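DNA fragmentation factor subunit beta (Mus musculus, PDB 1V0D) cuts chromosomal DNA into fragments and drives chromatin condensation during apoptosis, as the caspase-activated nuclease partnered by the DFFA subunit. Local coordinates at residues P142-G147 against S156-Y161. Numbering follows the deposited sequence.
Sequences PSWFEG and SGYLRY
Trp144 meets Tyr158 and Leu159 through the outer rim of its six-membered ring; these are the only residue pairs within 4.5 Å, and the segments together bury 129 Å² over both sides. The aromatic pair is oblique: ring centroids lie 5.9 Å apart with planes at 81°, and the closest approach is Trp144 CH2 to Tyr158 CD2 at 3.6 Å. Trp144 CZ3 also lies 4.1 Å from Tyr158 CB, which places the indole tip at the root of the tyrosine side chain, well short of its hydroxyl. Leu159 CD1 sits at the indole edge, near the ring plane, 4.1 Å from Trp144 CH2. With CG anti to the backbone N (chi1 -165°), the far end of the indole, CH2 and CZ3, is carried up to the helix, although the side chain does not start out pointing at it.

Within 142-147, a type I beta turn from Ser143 to Glu146 is closed by the hydrogen bond from Glu146 N to Ser143 O (3.1 Å), and Ser143 OG donates a side-chain hydrogen bond to Glu146 OE2. Trp144 CE3 lies over the centre of the Phe145 ring, 3.6 Å above its plane. The indole N-H is spent on Pro246 O, while Lys155 and Arg253 make cation-pi contacts with the ring. Replacing Trp144 by an alanine is likely to bare the sides of Tyr158 and Leu159 that the indole covers and to deprive Pro246 O of this donor.

The arrangement is plain packing within the nuclease family region: the loop between helices 116-129 and 155-175 folds back on the first turns of the latter, with Arg253 of helix 250-255 touching both Trp144 and Tyr158.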
loop_
_atom_site.group_PDB
_atom_site.type_symbol
_atom_site.label_atom_id
_atom_site.label_comp_id
_atom_site.label_asym_id
_atom_site.label_seq_id
_atom_site.Cartn_x
_atom_site.Cartn_y
_atom_site.Cartn_z
ATOM N N PRO A 142 6.567 -22.741 5.614
ATOM C CA PRO A 142 7.485 -21.703 6.091
ATOM C C PRO A 142 7.672 -20.529 5.126
ATOM O O PRO A 142 7.977 -19.412 5.549
ATOM C CB PRO A 142 8.774 -22.480 6.328
ATOM C CG PRO A 142 8.730 -23.507 5.234
ATOM C CD PRO A 142 7.302 -23.985 5.315
ATOM N N SER A 143 7.484 -20.787 3.835
ATOM C CA SER A 143 7.639 -19.750 2.827
ATOM C C SER A 143 6.814 -18.510 3.199
ATOM O O SER A 143 7.311 -17.377 3.185
ATOM C CB SER A 143 7.204 -20.290 1.471
ATOM O OG SER A 143 7.766 -19.518 0.424
ATOM N N TRP A 144 5.548 -18.747 3.530
ATOM C CA TRP A 144 4.623 -17.700 3.943
ATOM C C TRP A 144 5.279 -16.802 4.996
ATOM O O TRP A 144 5.299 -15.581 4.848
ATOM C CB TRP A 144 3.372 -18.338 4.558
ATOM C CG TRP A 144 2.167 -17.429 4.714
ATOM C CD1 TRP A 144 1.189 -17.189 3.777
ATOM C CD2 TRP A 144 1.785 -16.688 5.886
ATOM N NE1 TRP A 144 0.226 -16.355 4.301
ATOM C CE2 TRP A 144 0.565 -16.031 5.590
ATOM C CE3 TRP A 144 2.356 -16.515 7.160
ATOM C CZ2 TRP A 144 -0.095 -15.218 6.518
ATOM C CZ3 TRP A 144 1.697 -15.700 8.088
ATOM C CH2 TRP A 144 0.486 -15.065 7.758
ATOM N N PHE A 145 5.830 -17.412 6.045
ATOM C CA PHE A 145 6.443 -16.671 7.150
ATOM C C PHE A 145 7.757 -15.927 6.937
ATOM O O PHE A 145 8.299 -15.362 7.891
ATOM C CB PHE A 145 6.622 -17.592 8.358
ATOM C CG PHE A 145 5.340 -18.181 8.869
ATOM C CD1 PHE A 145 4.676 -19.170 8.147
ATOM C CD2 PHE A 145 4.797 -17.747 10.075
ATOM C CE1 PHE A 145 3.491 -19.722 8.623
ATOM C CE2 PHE A 145 3.612 -18.291 10.561
ATOM C CZ PHE A 145 2.958 -19.279 9.834
ATOM N N GLU A 146 8.280 -15.912 5.716
ATOM C CA GLU A 146 9.543 -15.215 5.466
ATOM C C GLU A 146 9.553 -13.749 5.880
ATOM O O GLU A 146 8.863 -12.918 5.288
ATOM C CB GLU A 146 9.919 -15.290 3.990
ATOM C CG GLU A 146 10.455 -16.631 3.546
ATOM C CD GLU A 146 10.747 -16.653 2.057
ATOM O OE1 GLU A 146 11.518 -15.772 1.595
ATOM O OE2 GLU A 146 10.204 -17.547 1.356
ATOM N N GLY A 147 10.344 -13.429 6.893
ATOM C CA GLY A 147 10.435 -12.048 7.318
ATOM C C GLY A 147 9.722 -11.747 8.611
ATOM O O GLY A 147 9.895 -10.672 9.196
ATOM N N SER A 156 -2.989 -17.779 11.325
ATOM C CA SER A 156 -4.091 -17.069 11.971
ATOM C C SER A 156 -3.515 -16.174 13.045
ATOM O O SER A 156 -3.912 -15.022 13.191
ATOM C CB SER A 156 -5.071 -18.047 12.628
ATOM O OG SER A 156 -5.830 -18.750 11.660
ATOM N N GLY A 157 -2.564 -16.723 13.788
ATOM C CA GLY A 157 -1.945 -15.984 14.867
ATOM C C GLY A 157 -1.309 -14.697 14.420
ATOM O O GLY A 157 -1.457 -13.672 15.075
ATOM N N TYR A 158 -0.592 -14.737 13.307
ATOM C CA TYR A 158 0.056 -13.531 12.831
ATOM C C TYR A 158 -0.990 -12.518 12.394
ATOM O O TYR A 158 -0.945 -11.361 12.815
ATOM C CB TYR A 158 1.000 -13.832 11.666
ATOM C CG TYR A 158 1.550 -12.570 11.044
ATOM C CD1 TYR A 158 2.442 -11.751 11.741
ATOM C CD2 TYR A 158 1.120 -12.148 9.785
ATOM C CE1 TYR A 158 2.885 -10.536 11.194
ATOM C CE2 TYR A 158 1.557 -10.939 9.234
ATOM C CZ TYR A 158 2.433 -10.144 9.941
ATOM O OH TYR A 158 2.845 -8.962 9.391
ATOM N N LEU A 159 -1.930 -12.950 11.551
ATOM C CA LEU A 159 -2.988 -12.066 11.068
ATOM C C LEU A 159 -3.808 -11.478 12.219
ATOM O O LEU A 159 -4.259 -10.334 12.159
ATOM C CB LEU A 159 -3.887 -12.821 10.092
ATOM C CG LEU A 159 -3.716 -12.419 8.623
ATOM C CD1 LEU A 159 -2.262 -12.127 8.297
ATOM C CD2 LEU A 159 -4.232 -13.529 7.743
ATOM N N ARG A 160 -3.989 -12.260 13.275
ATOM C CA ARG A 160 -4.719 -11.791 14.441
ATOM C C ARG A 160 -3.926 -10.611 14.997
ATOM O O ARG A 160 -4.464 -9.523 15.215
ATOM C CB ARG A 160 -4.808 -12.907 15.480
ATOM C CG ARG A 160 -5.765 -12.637 16.616
ATOM C CD ARG A 160 -5.857 -13.856 17.506
ATOM N NE ARG A 160 -5.973 -15.075 16.709
ATOM C CZ ARG A 160 -5.542 -16.273 17.104
ATOM N NH1 ARG A 160 -4.964 -16.415 18.296
ATOM N NH2 ARG A 160 -5.670 -17.327 16.305
ATOM N N TYR A 161 -2.637 -10.843 15.215
ATOM C CA TYR A 161 -1.720 -9.826 15.727
ATOM C C TYR A 161 -1.755 -8.576 14.840
ATOM O O TYR A 161 -1.790 -7.446 15.319
ATOM C CB TYR A 161 -0.284 -10.381 15.742
ATOM C CG TYR A 161 0.771 -9.322 15.955
ATOM C CD1 TYR A 161 1.104 -8.896 17.240
ATOM C CD2 TYR A 161 1.394 -8.703 14.865
ATOM C CE1 TYR A 161 2.036 -7.868 17.446
ATOM C CE2 TYR A 161 2.329 -7.671 15.053
ATOM C CZ TYR A 161 2.646 -7.257 16.348
ATOM O OH TYR A 161 3.570 -6.246 16.553
#